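Local coordinates for protein enterotoxin SEN variant (Staphylococcus aureus, PDB 6KRY) that probably acts as a superantigen toxin, as staphylococcal enterotoxins do by bridging MHC class II molecules and T-cell receptors, at residues S15-N20 with Y193-S198; L86-K91 with V199-F204; L149-R154 with Q205-N210. One frame throughout, in Å; residues are numbered along the deposited sequence.

Starting at the N terminus, helix 15-26 meets the loop 193-198 in contact 1, which closes a loop of 172 intervening residues. Strand 86-88 of the OB-fold domain, with the turn after it, is reached in contact 2 by 199-204, the short helix 200-203 and its flanks, across 107 intervening residues. Helix 146-161 of the beta-grasp domain receives 205-210 in contact 3, across 50 intervening residues. The three second segments follow one another without a gap from 193 to 210, so the segments alternate along the chain and every pair of contacts crosses; none nests. One run of 18 residues thus touches the N-terminal helix, the OB-fold domain and the beta-grasp helix in turn.

Contact 1. Residues S15-N20 with Y193-S198; sequences SSKLFN and YNIKGS
The amino group of Lys-17 meets the backbone of 193-198 through two hydrogen bonds to carbonyl oxygens. NZ donates to Ile-195 O at 2.7 Å and to Gly-197 O at 2.9 Å, joining two carbonyls two residues apart in a loop that has no regular structure. The bonds differ in approach: NZ lies in the carbonyl plane of Gly-197, with a C=O...N angle of 147°, but stands above the plane of the Ile-195 carbonyl. Lysine suits the place because its chain is long enough to span from helix to loop. CG is anti to the backbone N (chi1 -180°), and the rest of the chain runs out extended.

The apolar touch is slight: Lys-17 CE comes to 4.0 Å from Ile-195 CB. Lys-17 CD, 3.1 Å from Gly-197 O, is a methylene lying against the carbonyl that NZ bonds. Phe-203 touches both Lys-17 and Ile-195. At Gly-197 the backbone has positive phi (75°), which glycine adopts readily.

This surface contact ties helix 15-26 to the beta-grasp loop between strand 188-191 and helix 200-203. Both acceptors are neutral, so no carboxylate from these two segments pairs with the ammonium; its charge would be stabilised by carbonyl dipoles, and the link depends on backbone shape more than on charge pairing.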
ATOM      1  N   SER A  15     -19.033   6.286  -9.050  1.00 15.34           N
ATOM      2  CA  SER A  15     -18.915   7.317  -8.049  1.00 14.48           C
ATOM      3  C   SER A  15     -18.803   6.730  -6.633  1.00 13.51           C
ATOM      4  O   SER A  15     -18.047   7.262  -5.850  1.00 12.62           O
ATOM      5  CB  SER A  15     -20.051   8.308  -8.109  1.00 16.37           C
ATOM      6  OG  SER A  15     -20.034   9.007  -9.340  1.00 19.42           O
ATOM      7  N   SER A  16     -19.525   5.644  -6.314  1.00 13.63           N
ATOM      8  CA  SER A  16     -19.412   5.060  -4.941  1.00 14.37           C
ATOM      9  C   SER A  16     -17.985   4.571  -4.653  1.00 14.38           C
ATOM     10  O   SER A  16     -17.461   4.672  -3.526  1.00 13.75           O
ATOM     11  CB  SER A  16     -20.444   3.984  -4.693  1.00 14.87           C
ATOM     12  OG  SER A  16     -21.763   4.555  -4.691  1.00 16.13           O
ATOM     13  N   LYS A  17     -17.350   3.990  -5.664  1.00 14.75           N
ATOM     14  CA  LYS A  17     -15.999   3.528  -5.531  1.00 14.78           C
ATOM     15  C   LYS A  17     -15.028   4.693  -5.287  1.00 13.65           C
ATOM     16  O   LYS A  17     -14.137   4.585  -4.481  1.00 12.61           O
ATOM     17  CB  LYS A  17     -15.696   2.689  -6.756  1.00 15.32           C
ATOM     18  CG  LYS A  17     -14.310   2.078  -6.836  1.00 15.29           C
ATOM     19  CD  LYS A  17     -14.262   0.987  -7.868  1.00 16.44           C
ATOM     20  CE  LYS A  17     -12.862   0.614  -8.309  1.00 17.63           C
ATOM     21  NZ  LYS A  17     -12.891  -0.523  -9.258  1.00 18.41           N
ATOM     22  N   LEU A  18     -15.142   5.777  -6.045  1.00 12.40           N
ATOM     23  CA  LEU A  18     -14.279   6.921  -5.814  1.00 12.53           C
ATOM     24  C   LEU A  18     -14.470   7.457  -4.398  1.00 12.64           C
ATOM     25  O   LEU A  18     -13.516   7.880  -3.734  1.00 12.85           O
ATOM     26  CB  LEU A  18     -14.623   8.019  -6.826  1.00 12.47           C
ATOM     27  CG  LEU A  18     -14.165   7.763  -8.250  1.00 13.03           C
ATOM     28  CD1 LEU A  18     -14.600   8.917  -9.139  1.00 13.32           C
ATOM     29  CD2 LEU A  18     -12.650   7.566  -8.294  1.00 14.75           C
ATOM     30  N   PHE A  19     -15.715   7.433  -3.912  1.00 12.16           N
ATOM     31  CA  PHE A  19     -16.002   7.903  -2.564  1.00 12.08           C
ATOM     32  C   PHE A  19     -15.260   7.060  -1.503  1.00 12.45           C
ATOM     33  O   PHE A  19     -14.633   7.569  -0.558  1.00 13.43           O
ATOM     34  CB  PHE A  19     -17.513   7.853  -2.354  1.00 11.77           C
ATOM     35  CG  PHE A  19     -18.011   8.402  -1.055  1.00 12.57           C
ATOM     36  CD1 PHE A  19     -17.769   9.717  -0.682  1.00 14.01           C
ATOM     37  CD2 PHE A  19     -18.853   7.647  -0.266  1.00 13.02           C
ATOM     38  CE1 PHE A  19     -18.311  10.251   0.484  1.00 14.43           C
ATOM     39  CE2 PHE A  19     -19.413   8.193   0.884  1.00 13.91           C
ATOM     40  CZ  PHE A  19     -19.103   9.470   1.285  1.00 13.34           C
ATOM     41  N   ASN A  20     -15.339   5.742  -1.645  1.00 11.94           N
ATOM     42  CA  ASN A  20     -14.626   4.801  -0.738  1.00 12.87           C
ATOM     43  C   ASN A  20     -13.099   4.918  -0.903  1.00 11.84           C
ATOM     44  O   ASN A  20     -12.409   4.922   0.107  1.00 12.27           O
ATOM     45  CB  ASN A  20     -15.099   3.374  -0.968  1.00 13.49           C
ATOM     46  CG  ASN A  20     -16.492   3.195  -0.405  1.00 15.24           C
ATOM     47  OD1 ASN A  20     -17.424   2.869  -1.126  1.00 16.62           O
ATOM     48  ND2 ASN A  20     -16.651   3.515   0.860  1.00 15.75           N
ATOM     49  N   TYR A 193      -5.819   4.573 -11.523  1.00 11.21           N
ATOM     50  CA  TYR A 193      -7.255   4.438 -11.684  1.00 12.06           C
ATOM     51  C   TYR A 193      -7.623   3.008 -12.059  1.00 14.41           C
ATOM     52  O   TYR A 193      -8.747   2.762 -12.452  1.00 15.32           O
ATOM     53  CB  TYR A 193      -7.733   5.483 -12.691  1.00 11.97           C
ATOM     54  CG  TYR A 193      -7.604   6.880 -12.145  1.00 11.98           C
ATOM     55  CD1 TYR A 193      -8.326   7.286 -11.042  1.00 11.51           C
ATOM     56  CD2 TYR A 193      -6.734   7.792 -12.716  1.00 12.37           C
ATOM     57  CE1 TYR A 193      -8.207   8.574 -10.532  1.00 12.08           C
ATOM     58  CE2 TYR A 193      -6.582   9.073 -12.200  1.00 12.60           C
ATOM     59  CZ  TYR A 193      -7.327   9.466 -11.113  1.00 11.79           C
ATOM     60  OH  TYR A 193      -7.168  10.728 -10.657  1.00 12.27           O
ATOM     61  N   ASN A 194      -6.659   2.090 -11.999  1.00 14.72           N
ATOM     62  CA  ASN A 194      -6.887   0.683 -12.281  1.00 18.12           C
ATOM     63  C   ASN A 194      -6.975  -0.059 -10.942  1.00 20.94           C
ATOM     64  O   ASN A 194      -6.060  -0.765 -10.565  1.00 23.42           O
ATOM     65  CB  ASN A 194      -5.782   0.062 -13.127  1.00 20.56           C
ATOM     66  CG  ASN A 194      -6.052  -1.384 -13.501  1.00 26.82           C
ATOM     67  OD1 ASN A 194      -7.191  -1.802 -13.615  1.00 26.92           O
ATOM     68  ND2 ASN A 194      -5.003  -2.182 -13.612  1.00 31.27           N
ATOM     69  N   ILE A 195      -8.119   0.077 -10.281  1.00 21.66           N
ATOM     70  CA  ILE A 195      -8.403  -0.527  -8.985  1.00 21.36           C
ATOM     71  C   ILE A 195      -9.447  -1.634  -9.165  1.00 19.52           C
ATOM     72  O   ILE A 195     -10.450  -1.464  -9.824  1.00 18.30           O
ATOM     73  CB  ILE A 195      -8.907   0.530  -7.996  1.00 25.70           C
ATOM     74  CG1 ILE A 195      -8.016   1.771  -7.981  1.00 27.84           C
ATOM     75  CG2 ILE A 195      -9.030  -0.078  -6.609  1.00 25.37           C
ATOM     76  CD1 ILE A 195      -6.684   1.521  -7.357  1.00 28.63           C
ATOM     77  N   LYS A 196      -9.195  -2.784  -8.555  1.00 19.72           N
ATOM     78  CA  LYS A 196     -10.104  -3.931  -8.729  1.00 22.37           C
ATOM     79  C   LYS A 196     -11.216  -3.864  -7.678  1.00 19.22           C
ATOM     80  O   LYS A 196     -10.969  -3.543  -6.504  1.00 17.86           O
ATOM     81  CB  LYS A 196      -9.319  -5.243  -8.670  1.00 26.15           C
ATOM     82  CG  LYS A 196      -8.024  -5.231  -9.478  1.00 33.18           C
ATOM     83  CD  LYS A 196      -8.094  -4.653 -10.918  1.00 42.54           C
ATOM     84  CE  LYS A 196      -7.812  -5.682 -12.000  1.00 46.45           C
ATOM     85  NZ  LYS A 196      -8.968  -6.605 -12.148  1.00 53.10           N
ATOM     86  N   GLY A 197     -12.453  -4.125  -8.128  1.00 16.67           N
ATOM     87  CA  GLY A 197     -13.630  -4.369  -7.286  1.00 17.63           C
ATOM     88  C   GLY A 197     -14.209  -3.120  -6.645  1.00 18.18           C
ATOM     89  O   GLY A 197     -13.933  -2.029  -7.074  1.00 18.44           O
ATOM     90  N   SER A 198     -14.965  -3.279  -5.543  1.00 19.51           N
ATOM     91  CA  SER A 198     -15.736  -2.163  -4.977  1.00 19.69           C
ATOM     92  C   SER A 198     -15.533  -1.951  -3.464  1.00 19.08           C
ATOM     93  O   SER A 198     -16.098  -1.014  -2.898  1.00 20.36           O
ATOM     94  CB  SER A 198     -17.180  -2.344  -5.313  1.00 23.44           C
ATOM     95  OG  SER A 198     -17.682  -3.468  -4.631  1.00 28.75           O
TER

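Contact 2. Residues L86-K91 with V199-F204; sequences LYYGNK and VGAEFF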
ATOM      1  N   LEU A  86      -2.625  -0.854   4.054  1.00 12.77           N
ATOM      2  CA  LEU A  86      -4.031  -0.478   4.175  1.00 12.39           C
ATOM      3  C   LEU A  86      -4.881  -1.702   4.535  1.00 12.74           C
ATOM      4  O   LEU A  86      -4.916  -2.703   3.802  1.00 13.31           O
ATOM      5  CB  LEU A  86      -4.466   0.113   2.828  1.00 12.35           C
ATOM      6  CG  LEU A  86      -3.739   1.403   2.434  1.00 12.87           C
ATOM      7  CD1 LEU A  86      -4.137   1.837   1.027  1.00 13.01           C
ATOM      8  CD2 LEU A  86      -4.005   2.531   3.430  1.00 12.66           C
ATOM      9  N   TYR A  87      -5.602  -1.605   5.655  1.00 12.53           N
ATOM     10  CA  TYR A  87      -6.385  -2.727   6.154  1.00 12.25           C
ATOM     11  C   TYR A  87      -7.867  -2.537   5.832  1.00 13.72           C
ATOM     12  O   TYR A  87      -8.341  -1.454   5.441  1.00 14.04           O
ATOM     13  CB  TYR A  87      -6.170  -2.910   7.663  1.00 12.26           C
ATOM     14  CG  TYR A  87      -6.656  -1.751   8.482  1.00 13.73           C
ATOM     15  CD1 TYR A  87      -7.984  -1.663   8.866  1.00 14.63           C
ATOM     16  CD2 TYR A  87      -5.825  -0.702   8.797  1.00 14.66           C
ATOM     17  CE1 TYR A  87      -8.473  -0.547   9.521  1.00 16.55           C
ATOM     18  CE2 TYR A  87      -6.285   0.406   9.490  1.00 16.11           C
ATOM     19  CZ  TYR A  87      -7.611   0.477   9.864  1.00 16.89           C
ATOM     20  OH  TYR A  87      -8.101   1.567  10.528  1.00 19.81           O
ATOM     21  N   TYR A  88      -8.603  -3.644   6.006  1.00 14.11           N
ATOM     22  CA  TYR A  88     -10.021  -3.673   5.828  1.00 15.83           C
ATOM     23  C   TYR A  88     -10.654  -4.541   6.914  1.00 17.04           C
ATOM     24  O   TYR A  88     -10.040  -5.460   7.450  1.00 14.07           O
ATOM     25  CB  TYR A  88     -10.349  -4.157   4.417  1.00 16.71           C
ATOM     26  CG  TYR A  88     -10.090  -5.621   4.159  1.00 18.16           C
ATOM     27  CD1 TYR A  88     -11.078  -6.534   4.426  1.00 19.98           C
ATOM     28  CD2 TYR A  88      -8.938  -6.074   3.533  1.00 20.22           C
ATOM     29  CE1 TYR A  88     -10.908  -7.880   4.178  1.00 21.52           C
ATOM     30  CE2 TYR A  88      -8.747  -7.435   3.280  1.00 20.82           C
ATOM     31  CZ  TYR A  88      -9.745  -8.334   3.598  1.00 22.30           C
ATOM     32  OH  TYR A  88      -9.672  -9.680   3.427  1.00 26.40           O
ATOM     33  N   GLY A  89     -11.904  -4.210   7.244  1.00 19.58           N
ATOM     34  CA  GLY A  89     -12.667  -4.923   8.264  1.00 22.01           C
ATOM     35  C   GLY A  89     -13.788  -5.768   7.667  1.00 27.74           C
ATOM     36  O   GLY A  89     -14.060  -6.860   8.184  1.00 27.84           O
ATOM     37  N   ASN A  90     -14.431  -5.266   6.599  1.00 30.16           N
ATOM     38  CA  ASN A  90     -15.576  -5.889   5.910  1.00 29.63           C
ATOM     39  C   ASN A  90     -15.096  -7.072   5.071  1.00 28.83           C
ATOM     40  O   ASN A  90     -14.226  -6.893   4.244  1.00 29.89           O
ATOM     41  CB  ASN A  90     -16.278  -4.826   5.046  1.00 34.16           C
ATOM     42  CG  ASN A  90     -17.294  -5.327   4.030  1.00 36.80           C
ATOM     43  OD1 ASN A  90     -18.062  -6.240   4.322  1.00 43.72           O
ATOM     44  ND2 ASN A  90     -17.375  -4.687   2.862  1.00 32.46           N
ATOM     45  N   LYS A  91     -15.723  -8.251   5.253  1.00 33.83           N
ATOM     46  CA  LYS A  91     -15.362  -9.541   4.575  1.00 35.24           C
ATOM     47  C   LYS A  91     -14.118 -10.159   5.233  1.00 32.93           C
ATOM     48  O   LYS A  91     -13.570 -11.136   4.681  1.00 35.01           O
ATOM     49  CB  LYS A  91     -15.025  -9.448   3.072  1.00 40.44           C
ATOM     50  CG  LYS A  91     -15.925  -8.593   2.182  1.00 48.03           C
ATOM     51  CD  LYS A  91     -17.269  -9.216   1.859  1.00 55.03           C
ATOM     52  CE  LYS A  91     -18.325  -8.950   2.914  1.00 63.77           C
ATOM     53  NZ  LYS A  91     -19.291 -10.071   3.027  1.00 68.61           N
ATOM     54  N   VAL A 199     -14.744  -2.801  -2.805  1.00 17.24           N
ATOM     55  CA  VAL A 199     -14.421  -2.654  -1.388  1.00 17.08           C
ATOM     56  C   VAL A 199     -12.915  -2.912  -1.187  1.00 16.13           C
ATOM     57  O   VAL A 199     -12.256  -3.479  -2.028  1.00 15.07           O
ATOM     58  CB  VAL A 199     -15.238  -3.612  -0.502  1.00 17.77           C
ATOM     59  CG1 VAL A 199     -16.717  -3.288  -0.570  1.00 19.05           C
ATOM     60  CG2 VAL A 199     -15.029  -5.064  -0.879  1.00 18.62           C
ATOM     61  N   GLY A 200     -12.403  -2.508  -0.029  1.00 16.37           N
ATOM     62  CA  GLY A 200     -10.993  -2.706   0.356  1.00 15.68           C
ATOM     63  C   GLY A 200     -10.460  -4.129   0.149  1.00 14.76           C
ATOM     64  O   GLY A 200      -9.336  -4.280  -0.332  1.00 15.62           O
ATOM     65  N   ALA A 201     -11.235  -5.156   0.488  1.00 15.14           N
ATOM     66  CA  ALA A 201     -10.854  -6.580   0.312  1.00 15.89           C
ATOM     67  C   ALA A 201     -10.488  -6.866  -1.141  1.00 15.77           C
ATOM     68  O   ALA A 201      -9.747  -7.775  -1.440  1.00 19.67           O
ATOM     69  CB  ALA A 201     -11.949  -7.516   0.763  1.00 16.44           C
ATOM     70  N   GLU A 202     -11.065  -6.113  -2.076  1.00 15.81           N
ATOM     71  CA  GLU A 202     -10.712  -6.274  -3.448  1.00 14.80           C
ATOM     72  C   GLU A 202      -9.677  -5.229  -3.881  1.00 13.31           C
ATOM     73  O   GLU A 202      -8.782  -5.561  -4.595  1.00 13.71           O
ATOM     74  CB  GLU A 202     -11.977  -6.159  -4.290  1.00 17.58           C
ATOM     75  CG  GLU A 202     -13.040  -7.195  -3.924  1.00 20.25           C
ATOM     76  CD  GLU A 202     -14.358  -6.971  -4.652  1.00 27.47           C
ATOM     77  OE1 GLU A 202     -14.912  -5.855  -4.550  1.00 28.26           O
ATOM     78  OE2 GLU A 202     -14.829  -7.911  -5.355  1.00 36.30           O
ATOM     79  N   PHE A 203      -9.856  -3.948  -3.516  1.00 11.78           N
ATOM     80  CA  PHE A 203      -8.969  -2.871  -3.949  1.00 12.01           C
ATOM     81  C   PHE A 203      -7.482  -3.236  -3.777  1.00 11.44           C
ATOM     82  O   PHE A 203      -6.601  -2.872  -4.587  1.00 11.52           O
ATOM     83  CB  PHE A 203      -9.172  -1.580  -3.131  1.00 11.97           C
ATOM     84  CG  PHE A 203     -10.517  -0.897  -3.177  1.00 12.75           C
ATOM     85  CD1 PHE A 203     -11.401  -1.090  -4.224  1.00 12.28           C
ATOM     86  CD2 PHE A 203     -10.860   0.009  -2.176  1.00 13.78           C
ATOM     87  CE1 PHE A 203     -12.606  -0.406  -4.258  1.00 13.09           C
ATOM     88  CE2 PHE A 203     -12.078   0.681  -2.207  1.00 14.30           C
ATOM     89  CZ  PHE A 203     -12.947   0.472  -3.252  1.00 14.53           C
ATOM     90  N   PHE A 204      -7.158  -3.874  -2.653  1.00 11.48           N
ATOM     91  CA  PHE A 204      -5.757  -3.949  -2.253  1.00 11.92           C
ATOM     92  C   PHE A 204      -5.198  -5.365  -2.393  1.00 12.09           C
ATOM     93  O   PHE A 204      -4.055  -5.631  -1.992  1.00 10.89           O
ATOM     94  CB  PHE A 204      -5.624  -3.411  -0.828  1.00 11.59           C
ATOM     95  CG  PHE A 204      -6.147  -2.007  -0.679  1.00 12.11           C
ATOM     96  CD1 PHE A 204      -5.694  -1.008  -1.516  1.00 13.56           C
ATOM     97  CD2 PHE A 204      -7.112  -1.701   0.262  1.00 13.40           C
ATOM     98  CE1 PHE A 204      -6.252   0.259  -1.476  1.00 14.82           C
ATOM     99  CE2 PHE A 204      -7.649  -0.417   0.325  1.00 13.20           C
ATOM    100  CZ  PHE A 204      -7.200   0.560  -0.526  1.00 14.63           C
TER
HETATM  101  O   HOH W   1     -13.458  -4.544   2.444  1.00 18.11           O
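In Tyr-88, which packs on Ala-201, chi1 of 71° puts CG between the backbone N and the carbonyl carbon, and the ring lies over Ala-201; in Leu-86, chi1 of -64° sets CG beside the backbone N, and the branch beyond it meets Phe-204. Ala-201 CA stands over the centre of the Tyr-88 ring, 3.7 Å from its centroid and 9° off the normal, a CH-pi contact. Ala-201 CB lies over the same face, 3.6 Å from Tyr-88 CE1. A small residue is apt here, since the ring can lie close against the helix backbone. Glycine suits position 200 because a CB there would point at Tyr-88 and come tight against its CB.

The second CH-pi contact joins Leu-86 to Phe-204. Leu-86 CD1 lies over one ring face, displaced toward the rim, 3.6 Å from Phe-204 CE1; Phe-203 CB lies over the opposite face, so the ring is sandwiched between aliphatic groups. At the exposed end, Asn-90 ND2 packs on Val-199 CG1 at 3.8 Å. A water there donates to Asn-90 O at 3.1 Å and accepts from Ala-201 N at 3.0 Å, serving an amide in the helix's first turn. Val-199, the N-cap residue, accepts at O from the N of Glu-202 and Phe-203.

Tyr-88 OH is hydrogen-bonded to Glu-66 OE2. Helix 200-203, in the beta-grasp range, lies against strand 86-88, in the OB-fold range, so the contact belongs to the interface between the two; Tyr-24 and Tyr-25 of helix 15-26 and Tyr-104 of strand 100-109 pack around Phe-204.

Contact 3. Residues L149-R154 with Q205-N210; sequences LDTKVR and QFYSDN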
ATOM      1  N   LEU A 149       5.560   2.298   0.169  1.00 10.31           N
ATOM      2  CA  LEU A 149       5.972   3.454  -0.683  1.00 11.43           C
ATOM      3  C   LEU A 149       4.774   4.020  -1.460  1.00 10.98           C
ATOM      4  O   LEU A 149       4.566   5.233  -1.475  1.00 10.14           O
ATOM      5  CB  LEU A 149       7.086   3.046  -1.654  1.00 12.00           C
ATOM      6  CG  LEU A 149       8.347   2.464  -1.022  1.00 12.50           C
ATOM      7  CD1 LEU A 149       9.419   2.209  -2.072  1.00 13.94           C
ATOM      8  CD2 LEU A 149       8.881   3.390   0.084  1.00 14.13           C
ATOM      9  N   ASP A 150       4.023   3.134  -2.130  1.00 11.41           N
ATOM     10  CA  ASP A 150       2.858   3.477  -2.937  1.00 11.14           C
ATOM     11  C   ASP A 150       1.824   4.216  -2.073  1.00 11.58           C
ATOM     12  O   ASP A 150       1.300   5.258  -2.455  1.00 11.50           O
ATOM     13  CB  ASP A 150       2.264   2.221  -3.571  1.00 12.46           C
ATOM     14  CG  ASP A 150       1.289   2.430  -4.707  1.00 13.78           C
ATOM     15  OD1 ASP A 150       1.254   3.546  -5.271  1.00 14.78           O
ATOM     16  OD2 ASP A 150       0.576   1.443  -5.016  1.00 15.75           O
ATOM     17  N   THR A 151       1.535   3.683  -0.893  1.00  9.95           N
ATOM     18  CA  THR A 151       0.532   4.250  -0.051  1.00 10.62           C
ATOM     19  C   THR A 151       0.938   5.658   0.394  1.00 10.55           C
ATOM     20  O   THR A 151       0.123   6.564   0.345  1.00  9.45           O
ATOM     21  CB  THR A 151       0.271   3.378   1.180  1.00 10.76           C
ATOM     22  OG1 THR A 151      -0.191   2.110   0.735  1.00 11.73           O
ATOM     23  CG2 THR A 151      -0.752   4.011   2.087  1.00 11.89           C
ATOM     24  N   LYS A 152       2.199   5.826   0.825  1.00  9.80           N
ATOM     25  CA  LYS A 152       2.695   7.130   1.260  1.00 10.89           C
ATOM     26  C   LYS A 152       2.635   8.170   0.127  1.00 11.00           C
ATOM     27  O   LYS A 152       2.174   9.316   0.328  1.00 11.72           O
ATOM     28  CB  LYS A 152       4.110   6.971   1.802  1.00 11.47           C
ATOM     29  CG  LYS A 152       4.158   6.345   3.177  1.00 11.64           C
ATOM     30  CD  LYS A 152       5.547   6.162   3.703  1.00 11.50           C
ATOM     31  CE  LYS A 152       5.486   5.776   5.165  1.00 13.68           C
ATOM     32  NZ  LYS A 152       6.776   5.244   5.679  1.00 14.44           N
ATOM     33  N   VAL A 153       2.986   7.764  -1.092  1.00 11.13           N
ATOM     34  CA  VAL A 153       2.824   8.646  -2.264  1.00 10.79           C
ATOM     35  C   VAL A 153       1.339   8.970  -2.536  1.00 10.26           C
ATOM     36  O   VAL A 153       0.984  10.152  -2.740  1.00 10.39           O
ATOM     37  CB  VAL A 153       3.470   8.022  -3.511  1.00 11.61           C
ATOM     38  CG1 VAL A 153       3.213   8.817  -4.775  1.00 11.81           C
ATOM     39  CG2 VAL A 153       4.961   7.932  -3.314  1.00 12.10           C
ATOM     40  N   ARG A 154       0.486   7.944  -2.591  1.00  9.58           N
ATOM     41  CA  ARG A 154      -0.892   8.139  -2.943  1.00 11.32           C
ATOM     42  C   ARG A 154      -1.578   9.069  -1.929  1.00 12.64           C
ATOM     43  O   ARG A 154      -2.390   9.939  -2.337  1.00 11.41           O
ATOM     44  CB  ARG A 154      -1.605   6.805  -3.101  1.00 11.32           C
ATOM     45  CG  ARG A 154      -1.224   6.076  -4.374  1.00 11.35           C
ATOM     46  CD  ARG A 154      -2.110   4.876  -4.626  1.00 12.62           C
ATOM     47  NE  ARG A 154      -1.483   3.963  -5.577  1.00 13.60           N
ATOM     48  CZ  ARG A 154      -2.125   3.144  -6.373  1.00 13.17           C
ATOM     49  NH1 ARG A 154      -3.418   3.310  -6.614  1.00 12.61           N
ATOM     50  NH2 ARG A 154      -1.451   2.151  -6.926  1.00 13.80           N
ATOM     51  N   GLN A 205      -5.983  -6.296  -2.942  1.00 13.33           N
ATOM     52  CA  GLN A 205      -5.520  -7.673  -3.102  1.00 14.87           C
ATOM     53  C   GLN A 205      -4.207  -7.760  -3.912  1.00 12.66           C
ATOM     54  O   GLN A 205      -3.403  -8.662  -3.674  1.00 12.71           O
ATOM     55  CB  GLN A 205      -6.626  -8.549  -3.711  1.00 18.39           C
ATOM     56  CG  GLN A 205      -6.204  -9.997  -3.886  1.00 24.65           C
ATOM     57  CD  GLN A 205      -7.380 -10.841  -4.314  1.00 33.20           C
ATOM     58  OE1 GLN A 205      -8.465 -10.318  -4.581  1.00 36.32           O
ATOM     59  NE2 GLN A 205      -7.182 -12.153  -4.339  1.00 34.34           N
ATOM     60  N   PHE A 206      -3.952  -6.817  -4.812  1.00 12.17           N
ATOM     61  CA  PHE A 206      -2.734  -6.879  -5.614  1.00 13.65           C
ATOM     62  C   PHE A 206      -1.468  -6.754  -4.756  1.00 13.20           C
ATOM     63  O   PHE A 206      -0.375  -7.177  -5.215  1.00 13.45           O
ATOM     64  CB  PHE A 206      -2.720  -5.845  -6.752  1.00 14.35           C
ATOM     65  CG  PHE A 206      -2.541  -4.397  -6.373  1.00 13.92           C
ATOM     66  CD1 PHE A 206      -3.576  -3.673  -5.792  1.00 14.08           C
ATOM     67  CD2 PHE A 206      -1.355  -3.740  -6.648  1.00 14.60           C
ATOM     68  CE1 PHE A 206      -3.435  -2.325  -5.496  1.00 15.43           C
ATOM     69  CE2 PHE A 206      -1.220  -2.399  -6.362  1.00 14.09           C
ATOM     70  CZ  PHE A 206      -2.234  -1.695  -5.763  1.00 15.16           C
ATOM     71  N   TYR A 207      -1.579  -6.179  -3.553  1.00 11.02           N
ATOM     72  CA  TYR A 207      -0.422  -6.061  -2.643  1.00 10.51           C
ATOM     73  C   TYR A 207      -0.046  -7.412  -1.992  1.00 11.34           C
ATOM     74  O   TYR A 207       0.950  -7.459  -1.239  1.00 10.57           O
ATOM     75  CB  TYR A 207      -0.703  -5.008  -1.574  1.00 10.02           C
ATOM     76  CG  TYR A 207      -0.756  -3.586  -2.055  1.00 10.18           C
ATOM     77  CD1 TYR A 207       0.229  -3.059  -2.878  1.00 10.74           C
ATOM     78  CD2 TYR A 207      -1.728  -2.720  -1.584  1.00  9.96           C
ATOM     79  CE1 TYR A 207       0.184  -1.726  -3.279  1.00 10.38           C
ATOM     80  CE2 TYR A 207      -1.784  -1.392  -1.978  1.00 10.41           C
ATOM     81  CZ  TYR A 207      -0.818  -0.886  -2.833  1.00 10.81           C
ATOM     82  OH  TYR A 207      -0.883   0.422  -3.254  1.00 12.03           O
ATOM     83  N   SER A 208      -0.838  -8.483  -2.252  1.00 10.63           N
ATOM     84  CA  SER A 208      -0.660  -9.792  -1.641  1.00 10.97           C
ATOM     85  C   SER A 208       0.654 -10.444  -2.100  1.00 10.74           C
ATOM     86  O   SER A 208       1.107 -11.370  -1.429  1.00 11.02           O
ATOM     87  CB  SER A 208      -1.869 -10.701  -1.857  1.00 10.93           C
ATOM     88  OG  SER A 208      -1.928 -11.108  -3.201  1.00 12.39           O
ATOM     89  N   ASP A 209       1.292  -9.903  -3.154  1.00 10.51           N
ATOM     90  CA  ASP A 209       2.566 -10.399  -3.631  1.00 12.88           C
ATOM     91  C   ASP A 209       3.706 -10.000  -2.692  1.00 10.89           C
ATOM     92  O   ASP A 209       4.815 -10.545  -2.790  1.00 11.41           O
ATOM     93  CB  ASP A 209       2.883  -9.987  -5.073  1.00 14.43           C
ATOM     94  CG  ASP A 209       3.069  -8.491  -5.305  1.00 18.62           C
ATOM     95  OD1 ASP A 209       3.002  -7.748  -4.336  1.00 19.48           O
ATOM     96  OD2 ASP A 209       3.266  -8.077  -6.499  1.00 21.53           O
ATOM     97  N   ASN A 210       3.443  -9.061  -1.779  1.00 10.52           N
ATOM     98  CA  ASN A 210       4.414  -8.634  -0.779  1.00  9.89           C
ATOM     99  C   ASN A 210       5.674  -8.102  -1.468  1.00 10.51           C
ATOM    100  O   ASN A 210       6.785  -8.229  -0.953  1.00 10.14           O
ATOM    101  CB  ASN A 210       4.753  -9.757   0.201  1.00 10.08           C
ATOM    102  CG  ASN A 210       5.146  -9.215   1.549  1.00 11.28           C
ATOM    103  OD1 ASN A 210       4.374  -8.469   2.151  1.00 12.01           O
ATOM    104  ND2 ASN A 210       6.362  -9.511   1.983  1.00 13.36           N
TER
HETATM  105  O   HOH W   2      -1.702   2.359  -1.651  1.00 13.04           O
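Helix 146-161, the helix packed on the beta-grasp sheet, presents Asp-150 to Tyr-207 in the 3-10 turn 205-207. Tyr-207 OH donates to Asp-150 OD2 at 2.5 Å, a short bond, from above the carboxylate plane; ring and carboxylate are nearly perpendicular. Asp-150 CG, anti to the backbone N (chi1 -165°), is carried out toward Tyr-207.

One turn on, Arg-154 grips the same carboxylate side-on. Its NE donates to Asp-150 OD1 at 2.8 Å, nearly in the guanidinium plane but from above the carboxylate plane. Its NH2 donates to the syn lone pair of OD2 at 2.9 Å, a more bent bond (132° against 161°), with OD2 tilted from the guanidinium plane. OD2 thus takes two donors, and the guanidinium would favour an ionised carboxylate in this buried setting. The Tyr-207 hydroxyl also accepts from a water, 2.6 Å from OH, that donates as well to Thr-151 OG1, whose own partner is Gln-147 O. Phe-206 CZ lies 4.1 Å from Arg-154 NH2 and over one face of the Tyr-207 ring, toward its rim.

Tyr-190 touches Asp-150 and Arg-154. An i to i+4 salt bridge within a helix, hydrogen-bonded by Tyr-207, thus faces Ile-176 and Phe-178 of strand 173-180, where the helix packs against the sheet of the beta-grasp fold.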